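Local coordinates for diacylglycerol kinase (Bacillus anthracis, PDB 3S40), which probably phosphorylates diacylglycerol to phosphatidic acid with a nucleotide as phosphate donor, at residues K10-V15 and H43-K48; V64-V69 and T91-P96; D52-C57 and V76-N81; V32-A37 and A116-T121. All coordinates share one frame; numbering follows the deposited sequence.

Contact 1: residues K10-V15 and H43-K48; sequences KVLLIV and HILHTK
Val11 to Val15 and His43 to His46 run side by side as parallel strands, with Thr47 just beyond, a plain example of how one regular backbone pairing can join a buried, tightly packed strand to a looser one at the solvent. The bonds alternate in direction: Leu13 N gives to His43 O at 2.7 Å, and Leu45 N returns one to Leu13 O at 3.0 Å. Val15 N then reaches Leu45 O, and Thr47 N closes the series on Val15 O. Thr47 OG1 adds only a weak bond to that same oxygen, at 3.4 Å.

Packing is closest on the face that carries Leu12, Ile14 and Leu45. The CG of Leu12 lies anti to its backbone N (chi1 168°), and its CD1 comes 3.9 Å from Leu45 CD1, the two side chains crossing at about a right angle. Farther along, Ile14 CG2 touches Thr47 CG2 at 3.7 Å.

On the other face the side chains approach less closely. Leu13 and Ile44 lie side by side and point the same way, with Leu13 CD2 4.2 Å from Ile44 CG2, while the His46 ring brings only CD2 near Val15 CB, at 4.1 Å. The residues of 43-47 remain partly open to solvent, whereas those of 11-15 are buried, as expected for an outer strand beside an inner one.

Strand 42-46 ends this four-stranded sheet within the chain, and strand 66-71 flanks 11-15 on its other edge. Helix 24-38 makes the crossover between the two strands, and helix 52-60 covers the Leu12 and Leu45 face through Phe60.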
loop_
_atom_site.group_PDB
_atom_site.type_symbol
_atom_site.label_atom_id
_atom_site.label_comp_id
_atom_site.label_asym_id
_atom_site.label_seq_id
_atom_site.Cartn_x
_atom_site.Cartn_y
_atom_site.Cartn_z
ATOM N N LYS A 10 11.808 16.634 -14.552
ATOM C CA LYS A 10 12.170 15.350 -15.127
ATOM C C LYS A 10 11.324 14.233 -14.545
ATOM O O LYS A 10 11.097 14.145 -13.318
ATOM C CB LYS A 10 13.660 15.063 -14.932
ATOM C CG LYS A 10 14.542 16.082 -15.630
ATOM C CD LYS A 10 15.891 16.174 -14.978
ATOM C CE LYS A 10 16.875 15.226 -15.604
ATOM N NZ LYS A 10 18.185 15.915 -15.815
ATOM N N VAL A 11 10.856 13.390 -15.446
ATOM C CA VAL A 11 9.955 12.289 -15.120
ATOM C C VAL A 11 10.548 10.967 -15.609
ATOM O O VAL A 11 11.089 10.877 -16.725
ATOM C CB VAL A 11 8.552 12.508 -15.757
ATOM C CG1 VAL A 11 7.606 11.352 -15.430
ATOM C CG2 VAL A 11 7.958 13.866 -15.332
ATOM N N LEU A 12 10.454 9.956 -14.755
ATOM C CA LEU A 12 10.702 8.567 -15.125
ATOM C C LEU A 12 9.413 7.753 -15.105
ATOM O O LEU A 12 8.678 7.775 -14.114
ATOM C CB LEU A 12 11.671 7.935 -14.134
ATOM C CG LEU A 12 11.813 6.409 -14.230
ATOM C CD1 LEU A 12 12.384 5.971 -15.589
ATOM C CD2 LEU A 12 12.651 5.894 -13.075
ATOM N N LEU A 13 9.152 7.021 -16.187
ATOM C CA LEU A 13 8.079 6.032 -16.236
ATOM C C LEU A 13 8.674 4.625 -16.271
ATOM O O LEU A 13 9.419 4.269 -17.197
ATOM C CB LEU A 13 7.178 6.253 -17.476
ATOM C CG LEU A 13 6.151 5.152 -17.795
ATOM C CD1 LEU A 13 5.076 5.094 -16.701
ATOM C CD2 LEU A 13 5.466 5.317 -19.161
ATOM N N ILE A 14 8.361 3.832 -15.256
ATOM C CA ILE A 14 8.791 2.430 -15.218
ATOM C C ILE A 14 7.651 1.574 -15.713
ATOM O O ILE A 14 6.535 1.666 -15.206
ATOM C CB ILE A 14 9.193 1.974 -13.797
ATOM C CG1 ILE A 14 10.384 2.804 -13.310
ATOM C CG2 ILE A 14 9.523 0.450 -13.770
ATOM C CD1 ILE A 14 10.641 2.738 -11.799
ATOM N N VAL A 15 7.932 0.750 -16.715
ATOM C CA VAL A 15 6.914 -0.101 -17.322
ATOM C C VAL A 15 7.213 -1.574 -17.112
ATOM O O VAL A 15 8.270 -2.057 -17.518
ATOM C CB VAL A 15 6.834 0.127 -18.842
ATOM C CG1 VAL A 15 5.955 -0.943 -19.495
ATOM C CG2 VAL A 15 6.314 1.539 -19.137
ATOM N N HIS A 43 11.504 9.873 -19.326
ATOM C CA HIS A 43 12.374 8.747 -19.559
ATOM C C HIS A 43 11.577 7.484 -19.273
ATOM O O HIS A 43 10.937 7.349 -18.215
ATOM C CB HIS A 43 13.619 8.857 -18.660
ATOM C CG HIS A 43 14.733 7.941 -19.059
ATOM N ND1 HIS A 43 16.016 8.077 -18.584
ATOM C CD2 HIS A 43 14.757 6.889 -19.912
ATOM C CE1 HIS A 43 16.783 7.144 -19.119
ATOM N NE2 HIS A 43 16.041 6.407 -19.926
ATOM N N ILE A 44 11.577 6.570 -20.228
ATOM C CA ILE A 44 10.770 5.364 -20.117
ATOM C C ILE A 44 11.644 4.133 -20.103
ATOM O O ILE A 44 12.437 3.931 -21.022
ATOM C CB ILE A 44 9.798 5.249 -21.276
ATOM C CG1 ILE A 44 8.948 6.504 -21.389
ATOM C CG2 ILE A 44 8.915 4.016 -21.120
ATOM C CD1 ILE A 44 7.939 6.436 -22.547
ATOM N N LEU A 45 11.489 3.306 -19.071
ATOM C CA LEU A 45 12.288 2.090 -18.931
ATOM C C LEU A 45 11.401 0.889 -18.716
ATOM O O LEU A 45 10.518 0.910 -17.857
ATOM C CB LEU A 45 13.246 2.201 -17.737
ATOM C CG LEU A 45 14.302 3.308 -17.722
ATOM C CD1 LEU A 45 15.054 3.267 -16.380
ATOM C CD2 LEU A 45 15.286 3.179 -18.909
ATOM N N HIS A 46 11.636 -0.175 -19.474
ATOM C CA HIS A 46 10.916 -1.413 -19.225
ATOM C C HIS A 46 11.668 -2.217 -18.181
ATOM O O HIS A 46 12.888 -2.199 -18.172
ATOM C CB HIS A 46 10.795 -2.230 -20.501
ATOM C CG HIS A 46 10.103 -1.514 -21.617
ATOM N ND1 HIS A 46 9.739 -2.143 -22.790
ATOM C CD2 HIS A 46 9.707 -0.225 -21.740
ATOM C CE1 HIS A 46 9.153 -1.270 -23.588
ATOM N NE2 HIS A 46 9.115 -0.100 -22.973
ATOM N N THR A 47 10.953 -2.896 -17.281
ATOM C CA THR A 47 11.599 -3.877 -16.402
ATOM C C THR A 47 11.856 -5.151 -17.204
ATOM O O THR A 47 11.185 -5.395 -18.192
ATOM C CB THR A 47 10.713 -4.258 -15.198
ATOM O OG1 THR A 47 9.410 -4.638 -15.668
ATOM C CG2 THR A 47 10.574 -3.074 -14.223
ATOM N N LYS A 48 12.815 -5.959 -16.772
ATOM C CA LYS A 48 13.070 -7.258 -17.403
ATOM C C LYS A 48 12.931 -8.388 -16.394
ATOM O O LYS A 48 12.308 -9.411 -16.671
ATOM C CB LYS A 48 14.453 -7.309 -18.054
ATOM C CG LYS A 48 14.525 -6.619 -19.408
ATOM C CD LYS A 48 15.256 -5.280 -19.328
ATOM C CE LYS A 48 15.355 -4.603 -20.691
ATOM N NZ LYS A 48 16.046 -3.283 -20.609
#

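Contact 2: residues V64-V69 and T91-P96; sequences VDLIIV and TLAIIP
Leu66 and Leu92 reach across to the opposite strand through the same pair of torsions: in each, CG is anti to the backbone N (chi1 176° and -173°), and chi2 near 60° places CD1. Leu66 CD1 thereby comes 3.6 Å from Thr91 CG2, and Leu92 CD1 meets Ile67 CG2 at 3.9 Å, one leucine serving each face of the sheet. The setting is a beta-alpha-beta unit of an alpha/beta fold, in which helix 73-83 joins strand 66-71 to the parallel strand 91-96.

Both faces are mainly apolar. Ile68 and Ile95 share the face of Leu66 and Ala93, with Ile68 CG2 against Ile95 CD1 at 3.8 Å. The methyl of Ala93 fills in between, touched by CD1 of Leu66 and CG1 of Ile68. Helix 113-120 covers this side through Ile120. On the reverse, Val69 CG1 packs on Ile94 CG1 at 4.0 Å, and helix 73-83 lies over them.

Backbone bonds tie the strands from Ile67 to Ile95. Ile67 N and Val69 N give to Thr91 O and Ala93 O, and Ala93 N and Ile95 N give back to Ile67 O and Val69 O.

Toward the start of strand 91-96 the pairing weakens. Thr91 N makes only a weak, bent bond to Asp65 O, while the side chains of the two residues have partners outside the pair, Asp65 OD2 with Lys10 N and Thr91 OG1 with Thr294 OG1. A water takes up the slack there, donating to Asp65 O at 2.6 Å.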
loop_
_atom_site.group_PDB
_atom_site.type_symbol
_atom_site.label_atom_id
_atom_site.label_comp_id
_atom_site.label_asym_id
_atom_site.label_seq_id
_atom_site.Cartn_x
_atom_site.Cartn_y
_atom_site.Cartn_z
ATOM N N VAL A 64 15.390 12.506 -10.894
ATOM C CA VAL A 64 14.088 12.920 -11.413
ATOM C C VAL A 64 13.197 13.472 -10.319
ATOM O O VAL A 64 13.464 13.285 -9.142
ATOM C CB VAL A 64 13.316 11.763 -12.125
ATOM C CG1 VAL A 64 13.991 11.386 -13.466
ATOM C CG2 VAL A 64 13.178 10.537 -11.215
ATOM N N ASP A 65 12.115 14.120 -10.724
ATOM C CA ASP A 65 11.180 14.746 -9.796
ATOM C C ASP A 65 9.946 13.892 -9.588
ATOM O O ASP A 65 9.271 14.023 -8.581
ATOM C CB ASP A 65 10.771 16.129 -10.309
ATOM C CG ASP A 65 11.984 16.992 -10.637
ATOM O OD1 ASP A 65 12.692 17.397 -9.686
ATOM O OD2 ASP A 65 12.248 17.234 -11.835
ATOM N N LEU A 66 9.672 13.012 -10.542
ATOM C CA LEU A 66 8.485 12.178 -10.501
ATOM C C LEU A 66 8.845 10.809 -11.039
ATOM O O LEU A 66 9.468 10.700 -12.112
ATOM C CB LEU A 66 7.387 12.805 -11.372
ATOM C CG LEU A 66 6.081 12.013 -11.520
ATOM C CD1 LEU A 66 5.407 11.760 -10.136
ATOM C CD2 LEU A 66 5.112 12.721 -12.477
ATOM N N ILE A 67 8.490 9.774 -10.293
ATOM C CA ILE A 67 8.597 8.396 -10.772
ATOM C C ILE A 67 7.198 7.804 -10.938
ATOM O O ILE A 67 6.406 7.781 -9.999
ATOM C CB ILE A 67 9.437 7.499 -9.830
ATOM C CG1 ILE A 67 10.904 7.971 -9.812
ATOM C CG2 ILE A 67 9.361 6.033 -10.265
ATOM C CD1 ILE A 67 11.866 7.026 -9.120
ATOM N N ILE A 68 6.881 7.365 -12.151
ATOM C CA ILE A 68 5.589 6.752 -12.430
ATOM C C ILE A 68 5.797 5.266 -12.583
ATOM O O ILE A 68 6.732 4.838 -13.258
ATOM C CB ILE A 68 4.984 7.300 -13.729
ATOM C CG1 ILE A 68 4.965 8.830 -13.679
ATOM C CG2 ILE A 68 3.589 6.692 -13.985
ATOM C CD1 ILE A 68 4.502 9.474 -14.975
ATOM N N VAL A 69 4.961 4.462 -11.941
ATOM C CA VAL A 69 5.071 3.009 -12.129
ATOM C C VAL A 69 3.820 2.439 -12.792
ATOM O O VAL A 69 2.719 2.612 -12.289
ATOM C CB VAL A 69 5.382 2.298 -10.793
ATOM C CG1 VAL A 69 4.398 2.726 -9.723
ATOM C CG2 VAL A 69 5.403 0.786 -10.980
ATOM N N THR A 91 8.411 12.417 -5.857
ATOM C CA THR A 91 7.007 12.085 -5.971
ATOM C C THR A 91 6.795 10.804 -6.764
ATOM O O THR A 91 7.465 10.548 -7.788
ATOM C CB THR A 91 6.248 13.230 -6.624
ATOM O OG1 THR A 91 6.420 14.401 -5.821
ATOM C CG2 THR A 91 4.718 12.917 -6.746
ATOM N N LEU A 92 5.862 9.995 -6.278
ATOM C CA LEU A 92 5.546 8.713 -6.910
ATOM C C LEU A 92 4.104 8.717 -7.444
ATOM O O LEU A 92 3.216 9.357 -6.865
ATOM C CB LEU A 92 5.771 7.575 -5.900
ATOM C CG LEU A 92 5.669 6.110 -6.325
ATOM C CD1 LEU A 92 6.738 5.752 -7.359
ATOM C CD2 LEU A 92 5.785 5.201 -5.100
ATOM N N ALA A 93 3.882 8.019 -8.554
ATOM C CA ALA A 93 2.552 7.873 -9.144
ATOM C C ALA A 93 2.385 6.442 -9.628
ATOM O O ALA A 93 3.367 5.769 -9.939
ATOM C CB ALA A 93 2.340 8.859 -10.274
ATOM N N ILE A 94 1.143 5.971 -9.664
ATOM C CA ILE A 94 0.856 4.586 -10.035
ATOM C C ILE A 94 -0.129 4.569 -11.176
ATOM O O ILE A 94 -1.131 5.261 -11.134
ATOM C CB ILE A 94 0.198 3.813 -8.850
ATOM C CG1 ILE A 94 1.126 3.805 -7.630
ATOM C CG2 ILE A 94 -0.182 2.387 -9.269
ATOM C CD1 ILE A 94 0.450 3.257 -6.382
ATOM N N ILE A 95 0.168 3.793 -12.208
ATOM C CA ILE A 95 -0.839 3.453 -13.184
ATOM C C ILE A 95 -1.090 1.994 -12.953
ATOM O O ILE A 95 -0.182 1.185 -13.060
ATOM C CB ILE A 95 -0.385 3.690 -14.614
ATOM C CG1 ILE A 95 -0.007 5.157 -14.796
ATOM C CG2 ILE A 95 -1.515 3.304 -15.579
ATOM C CD1 ILE A 95 0.741 5.429 -16.093
ATOM N N PRO A 96 -2.334 1.655 -12.606
ATOM C CA PRO A 96 -2.705 0.314 -12.141
ATOM C C PRO A 96 -2.574 -0.714 -13.265
ATOM O O PRO A 96 -3.239 -0.584 -14.266
ATOM C CB PRO A 96 -4.166 0.483 -11.705
ATOM C CG PRO A 96 -4.668 1.631 -12.518
ATOM C CD PRO A 96 -3.485 2.557 -12.726
HETATM O O HOH W 1 9.408 15.823 -6.660
#

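Contact 3: residues D52-C57 and V76-N81; sequences DATKYC and VFECTN
Glu78 and Thr54 hold these two helices together by a reciprocal exchange, each side chain bonding to the other residue's backbone. Glu78 sends CG anti to its own carbonyl carbon (chi1 -83°) and runs extended from there, which carries the carboxylate to the first turn of helix 52-60. Its OE1 accepts the Thr54 N-H at 3.1 Å on the anti lone pair, the one away from OE2, in a fairly straight bond of 159°. OE2 takes the backbone N-H of Gly51, just before the helix, so both oxygens are gripped. A helix start of this kind would be expected to favour a negative group.

Thr54 answers with OG1, anti to its carbonyl carbon, which donates to Glu78 O at 3.0 Å. The hydroxyl stands above the carbonyl plane, and the two side chains cross at about a right angle. OG1 also rests 3.2 Å from Glu78 CB, and Ala53 CB packs 3.3 Å from OE1.

Beside this polar exchange lies an apolar patch. Cys57, a turn after Ala53, brings its SG to 3.5 Å from Cys79 SG, too far apart for a disulfide. Ala53 CB lies near Cys79 SG as well.

With axes 7.7 Å apart and inclined by 37°, the segments form the close side-by-side pairing of neighbouring connecting helices that cover one face of the parallel sheet in a Rossmann-like alpha/beta domain.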
loop_
_atom_site.group_PDB
_atom_site.type_symbol
_atom_site.label_atom_id
_atom_site.label_comp_id
_atom_site.label_asym_id
_atom_site.label_seq_id
_atom_site.Cartn_x
_atom_site.Cartn_y
_atom_site.Cartn_z
ATOM N N ASP A 52 14.176 -5.173 -10.946
ATOM C CA ASP A 52 14.487 -4.036 -11.831
ATOM C C ASP A 52 13.821 -2.723 -11.411
ATOM O O ASP A 52 14.440 -1.667 -11.427
ATOM C CB ASP A 52 14.110 -4.341 -13.276
ATOM C CG ASP A 52 15.095 -5.281 -13.958
ATOM O OD1 ASP A 52 16.135 -5.608 -13.347
ATOM O OD2 ASP A 52 14.830 -5.680 -15.112
ATOM N N ALA A 53 12.546 -2.788 -11.066
ATOM C CA ALA A 53 11.840 -1.581 -10.673
ATOM C C ALA A 53 12.540 -0.965 -9.456
ATOM O O ALA A 53 12.798 0.229 -9.415
ATOM C CB ALA A 53 10.356 -1.888 -10.393
ATOM N N THR A 54 12.878 -1.801 -8.486
ATOM C CA THR A 54 13.622 -1.345 -7.311
ATOM C C THR A 54 14.944 -0.690 -7.720
ATOM O O THR A 54 15.276 0.387 -7.230
ATOM C CB THR A 54 13.901 -2.509 -6.325
ATOM O OG1 THR A 54 12.660 -3.114 -5.926
ATOM C CG2 THR A 54 14.659 -2.021 -5.100
ATOM N N LYS A 55 15.700 -1.339 -8.604
ATOM C CA LYS A 55 16.981 -0.777 -9.025
ATOM C C LYS A 55 16.809 0.521 -9.805
ATOM O O LYS A 55 17.630 1.412 -9.676
ATOM C CB LYS A 55 17.795 -1.770 -9.857
ATOM C CG LYS A 55 18.269 -2.961 -9.074
ATOM C CD LYS A 55 18.787 -4.050 -9.981
ATOM C CE LYS A 55 18.954 -5.362 -9.212
ATOM N NZ LYS A 55 19.546 -6.436 -10.067
ATOM N N TYR A 56 15.758 0.626 -10.619
ATOM C CA TYR A 56 15.573 1.848 -11.403
ATOM C C TYR A 56 15.224 2.986 -10.456
ATOM O O TYR A 56 15.735 4.103 -10.602
ATOM C CB TYR A 56 14.462 1.715 -12.443
ATOM C CG TYR A 56 14.665 0.681 -13.524
ATOM C CD1 TYR A 56 15.924 0.190 -13.836
ATOM C CD2 TYR A 56 13.570 0.194 -14.243
ATOM C CE1 TYR A 56 16.092 -0.766 -14.856
ATOM C CE2 TYR A 56 13.722 -0.748 -15.245
ATOM C CZ TYR A 56 14.980 -1.224 -15.551
ATOM O OH TYR A 56 15.104 -2.169 -16.543
ATOM N N CYS A 57 14.366 2.697 -9.475
ATOM C CA CYS A 57 13.984 3.721 -8.506
ATOM C C CYS A 57 15.209 4.264 -7.818
ATOM O O CYS A 57 15.385 5.473 -7.717
ATOM C CB CYS A 57 12.995 3.185 -7.462
ATOM S SG CYS A 57 11.304 3.019 -8.099
ATOM N N VAL A 76 4.615 -2.105 -7.734
ATOM C CA VAL A 76 4.445 -0.945 -6.860
ATOM C C VAL A 76 5.264 -1.131 -5.583
ATOM O O VAL A 76 5.969 -0.227 -5.133
ATOM C CB VAL A 76 2.946 -0.749 -6.464
ATOM C CG1 VAL A 76 2.809 0.149 -5.261
ATOM C CG2 VAL A 76 2.128 -0.199 -7.633
ATOM N N PHE A 77 5.137 -2.309 -4.988
ATOM C CA PHE A 77 5.874 -2.652 -3.789
ATOM C C PHE A 77 7.392 -2.609 -4.007
ATOM O O PHE A 77 8.146 -2.264 -3.096
ATOM C CB PHE A 77 5.443 -4.039 -3.305
ATOM C CG PHE A 77 6.092 -4.473 -2.020
ATOM C CD1 PHE A 77 5.934 -3.730 -0.855
ATOM C CD2 PHE A 77 6.832 -5.648 -1.963
ATOM C CE1 PHE A 77 6.518 -4.143 0.344
ATOM C CE2 PHE A 77 7.420 -6.068 -0.770
ATOM C CZ PHE A 77 7.262 -5.312 0.385
ATOM N N GLU A 78 7.846 -2.980 -5.204
ATOM C CA GLU A 78 9.266 -2.850 -5.504
ATOM C C GLU A 78 9.676 -1.400 -5.405
ATOM O O GLU A 78 10.760 -1.089 -4.917
ATOM C CB GLU A 78 9.600 -3.375 -6.903
ATOM C CG GLU A 78 9.785 -4.875 -6.969
ATOM C CD GLU A 78 10.538 -5.293 -8.228
ATOM O OE1 GLU A 78 11.377 -4.500 -8.714
ATOM O OE2 GLU A 78 10.284 -6.406 -8.728
ATOM N N CYS A 79 8.812 -0.513 -5.891
ATOM C CA CYS A 79 9.091 0.912 -5.837
ATOM C C CYS A 79 9.118 1.433 -4.399
ATOM O O CYS A 79 10.029 2.169 -4.024
ATOM C CB CYS A 79 8.078 1.697 -6.686
ATOM S SG CYS A 79 8.246 1.353 -8.472
ATOM N N THR A 80 8.120 1.046 -3.606
ATOM C CA THR A 80 8.033 1.467 -2.195
ATOM C C THR A 80 9.311 1.131 -1.477
ATOM O O THR A 80 9.922 1.968 -0.837
ATOM C CB THR A 80 6.968 0.674 -1.435
ATOM O OG1 THR A 80 5.713 0.794 -2.096
ATOM C CG2 THR A 80 6.855 1.174 0.016
ATOM N N ASN A 81 9.687 -0.135 -1.584
ATOM C CA ASN A 81 10.925 -0.617 -1.000
ATOM C C ASN A 81 12.166 0.003 -1.584
ATOM O O ASN A 81 13.157 0.174 -0.891
ATOM C CB ASN A 81 10.993 -2.129 -1.111
ATOM C CG ASN A 81 10.339 -2.795 0.054
ATOM O OD1 ASN A 81 11.018 -3.303 0.947
ATOM N ND2 ASN A 81 9.007 -2.748 0.094
HETATM O O HOH W 2 10.715 -5.508 -11.783
#

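Contact 4: residues V32-A37 and A116-T121; sequences VPPLAA and AAKLIT
Leu35 and Ala117 meet where helices 24-38 and 113-120 run almost parallel, their local axes 8.5 Å apart and inclined by 11°. Leu35 illustrates how a side chain that leaves its helix beside a neighbour, instead of straight at it, can still fill the seam. Its CB makes no contact with 116-121. CG, anti to the carbonyl carbon (chi1 -59°), is the first atom to approach, 4.3 Å from Ala117 CB. There the chain forks. CD2 enters the seam, 3.6 Å from the backbone oxygen Ala117 O and 4.1 Å from Ile120 CG2, the leucine and isoleucine crossing obliquely. CD1 takes the other course and faces the sheet, where it lies 4.2 Å from Leu13 CD2.

Pro34 supplies the second patch, nearer the solvent. CG of its ring lies 4.0 Å from Ala117 CB, while its CB touches CG of Lys118 at 4.1 Å. The rest of the lysine runs on extended. Pro33 and Pro34 also leave the helix kinked, since neither ring nitrogen can bond to the turn before. Binding between the segments is thus chiefly by van der Waals contact of small and branched groups, and the short Ala117 side chain is consistent with the close approach of the helices.

Beneath the seam, Leu35 and Ile120 both rest on Ile68 of strand 66-71, and Ile120 reaches Ala93 and Ile95 of strand 91-96. The pair forms one outer layer on the parallel sheet; with helices 52-60 and 73-83 on the other face, it makes the three-layer alpha/beta/alpha sandwich.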
loop_
_atom_site.group_PDB
_atom_site.type_symbol
_atom_site.label_atom_id
_atom_site.label_comp_id
_atom_site.label_asym_id
_atom_site.label_seq_id
_atom_site.Cartn_x
_atom_site.Cartn_y
_atom_site.Cartn_z
ATOM N N VAL A 32 1.212 6.450 -22.605
ATOM C CA VAL A 32 2.397 7.256 -22.872
ATOM C C VAL A 32 2.127 8.659 -23.440
ATOM O O VAL A 32 2.729 9.641 -22.993
ATOM C CB VAL A 32 3.433 6.501 -23.745
ATOM C CG1 VAL A 32 4.600 7.423 -24.048
ATOM C CG2 VAL A 32 3.924 5.242 -23.019
ATOM N N PRO A 33 1.222 8.761 -24.420
ATOM C CA PRO A 33 0.984 10.053 -25.078
ATOM C C PRO A 33 0.612 11.233 -24.169
ATOM O O PRO A 33 1.245 12.286 -24.298
ATOM C CB PRO A 33 -0.130 9.730 -26.083
ATOM C CG PRO A 33 0.154 8.309 -26.454
ATOM C CD PRO A 33 0.572 7.656 -25.148
ATOM N N PRO A 34 -0.394 11.083 -23.288
ATOM C CA PRO A 34 -0.657 12.212 -22.387
ATOM C C PRO A 34 0.571 12.565 -21.536
ATOM O O PRO A 34 0.820 13.737 -21.273
ATOM C CB PRO A 34 -1.808 11.712 -21.492
ATOM C CG PRO A 34 -1.900 10.244 -21.729
ATOM C CD PRO A 34 -1.331 9.964 -23.079
ATOM N N LEU A 35 1.338 11.565 -21.126
ATOM C CA LEU A 35 2.523 11.833 -20.331
ATOM C C LEU A 35 3.565 12.556 -21.178
ATOM O O LEU A 35 4.176 13.529 -20.745
ATOM C CB LEU A 35 3.091 10.527 -19.775
ATOM C CG LEU A 35 2.106 9.766 -18.891
ATOM C CD1 LEU A 35 2.723 8.452 -18.427
ATOM C CD2 LEU A 35 1.701 10.623 -17.695
ATOM N N ALA A 36 3.769 12.081 -22.399
ATOM C CA ALA A 36 4.785 12.689 -23.227
ATOM C C ALA A 36 4.383 14.118 -23.598
ATOM O O ALA A 36 5.233 14.993 -23.735
ATOM C CB ALA A 36 5.065 11.813 -24.482
ATOM N N ALA A 37 3.084 14.363 -23.731
ATOM C CA ALA A 37 2.610 15.705 -24.050
ATOM C C ALA A 37 2.794 16.648 -22.882
ATOM O O ALA A 37 3.098 17.820 -23.073
ATOM C CB ALA A 37 1.140 15.683 -24.474
ATOM N N ALA A 116 -6.008 7.039 -15.705
ATOM C CA ALA A 116 -4.946 7.105 -14.713
ATOM C C ALA A 116 -3.746 7.933 -15.204
ATOM O O ALA A 116 -3.154 8.674 -14.425
ATOM C CB ALA A 116 -4.499 5.687 -14.329
ATOM N N ALA A 117 -3.366 7.776 -16.479
ATOM C CA ALA A 117 -2.236 8.524 -17.023
ATOM C C ALA A 117 -2.575 10.013 -17.098
ATOM O O ALA A 117 -1.760 10.847 -16.778
ATOM C CB ALA A 117 -1.827 7.974 -18.446
ATOM N N LYS A 118 -3.797 10.326 -17.520
ATOM C CA LYS A 118 -4.254 11.708 -17.588
ATOM C C LYS A 118 -4.320 12.390 -16.217
ATOM O O LYS A 118 -3.933 13.548 -16.080
ATOM C CB LYS A 118 -5.611 11.780 -18.290
ATOM C CG LYS A 118 -5.521 11.256 -19.719
ATOM C CD LYS A 118 -6.871 11.198 -20.392
ATOM C CE LYS A 118 -6.766 10.497 -21.730
ATOM N NZ LYS A 118 -8.104 10.380 -22.368
ATOM N N LEU A 119 -4.800 11.655 -15.218
ATOM C CA LEU A 119 -4.740 12.094 -13.823
ATOM C C LEU A 119 -3.332 12.575 -13.420
ATOM O O LEU A 119 -3.174 13.639 -12.825
ATOM C CB LEU A 119 -5.202 10.970 -12.882
ATOM C CG LEU A 119 -5.117 11.354 -11.389
ATOM C CD1 LEU A 119 -6.182 12.370 -11.034
ATOM C CD2 LEU A 119 -5.224 10.124 -10.514
ATOM N N ILE A 120 -2.305 11.806 -13.757
ATOM C CA ILE A 120 -0.941 12.186 -13.369
ATOM C C ILE A 120 -0.627 13.557 -13.941
ATOM O O ILE A 120 0.065 14.367 -13.340
ATOM C CB ILE A 120 0.076 11.167 -13.896
ATOM C CG1 ILE A 120 -0.150 9.825 -13.205
ATOM C CG2 ILE A 120 1.500 11.694 -13.730
ATOM C CD1 ILE A 120 0.678 8.680 -13.756
ATOM N N THR A 121 -1.186 13.794 -15.115
ATOM C CA THR A 121 -1.034 15.023 -15.868
ATOM C C THR A 121 -1.589 16.232 -15.108
ATOM O O THR A 121 -1.218 17.368 -15.372
ATOM C CB THR A 121 -1.787 14.833 -17.209
ATOM O OG1 THR A 121 -0.848 14.563 -18.253
ATOM C CG2 THR A 121 -2.675 15.991 -17.546
#

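How the contacts relate
Contacts 1 and 2 build one parallel sheet: strands 11-15 and 66-71 lie next to each other, and Leu12 O and Ile14 N probably bond to Ile68 N and Ile68 O. Contact 2 is the more buried, whereas contact 1 includes an outer strand and is partly open. Contacts 3 and 4 are helix pairs on opposite faces of that sheet, their centres about 21 Å apart. Contact 3 is buried and uses polar side chains along with its cysteines; contact 4, nearer the surface, is mainly apolar. Backbone bonding therefore sets the sheet, while side chains join each helical layer to it, as where Val69 CB meets Cys79 SG or Ile68 CG2 meets Ile120 CD1.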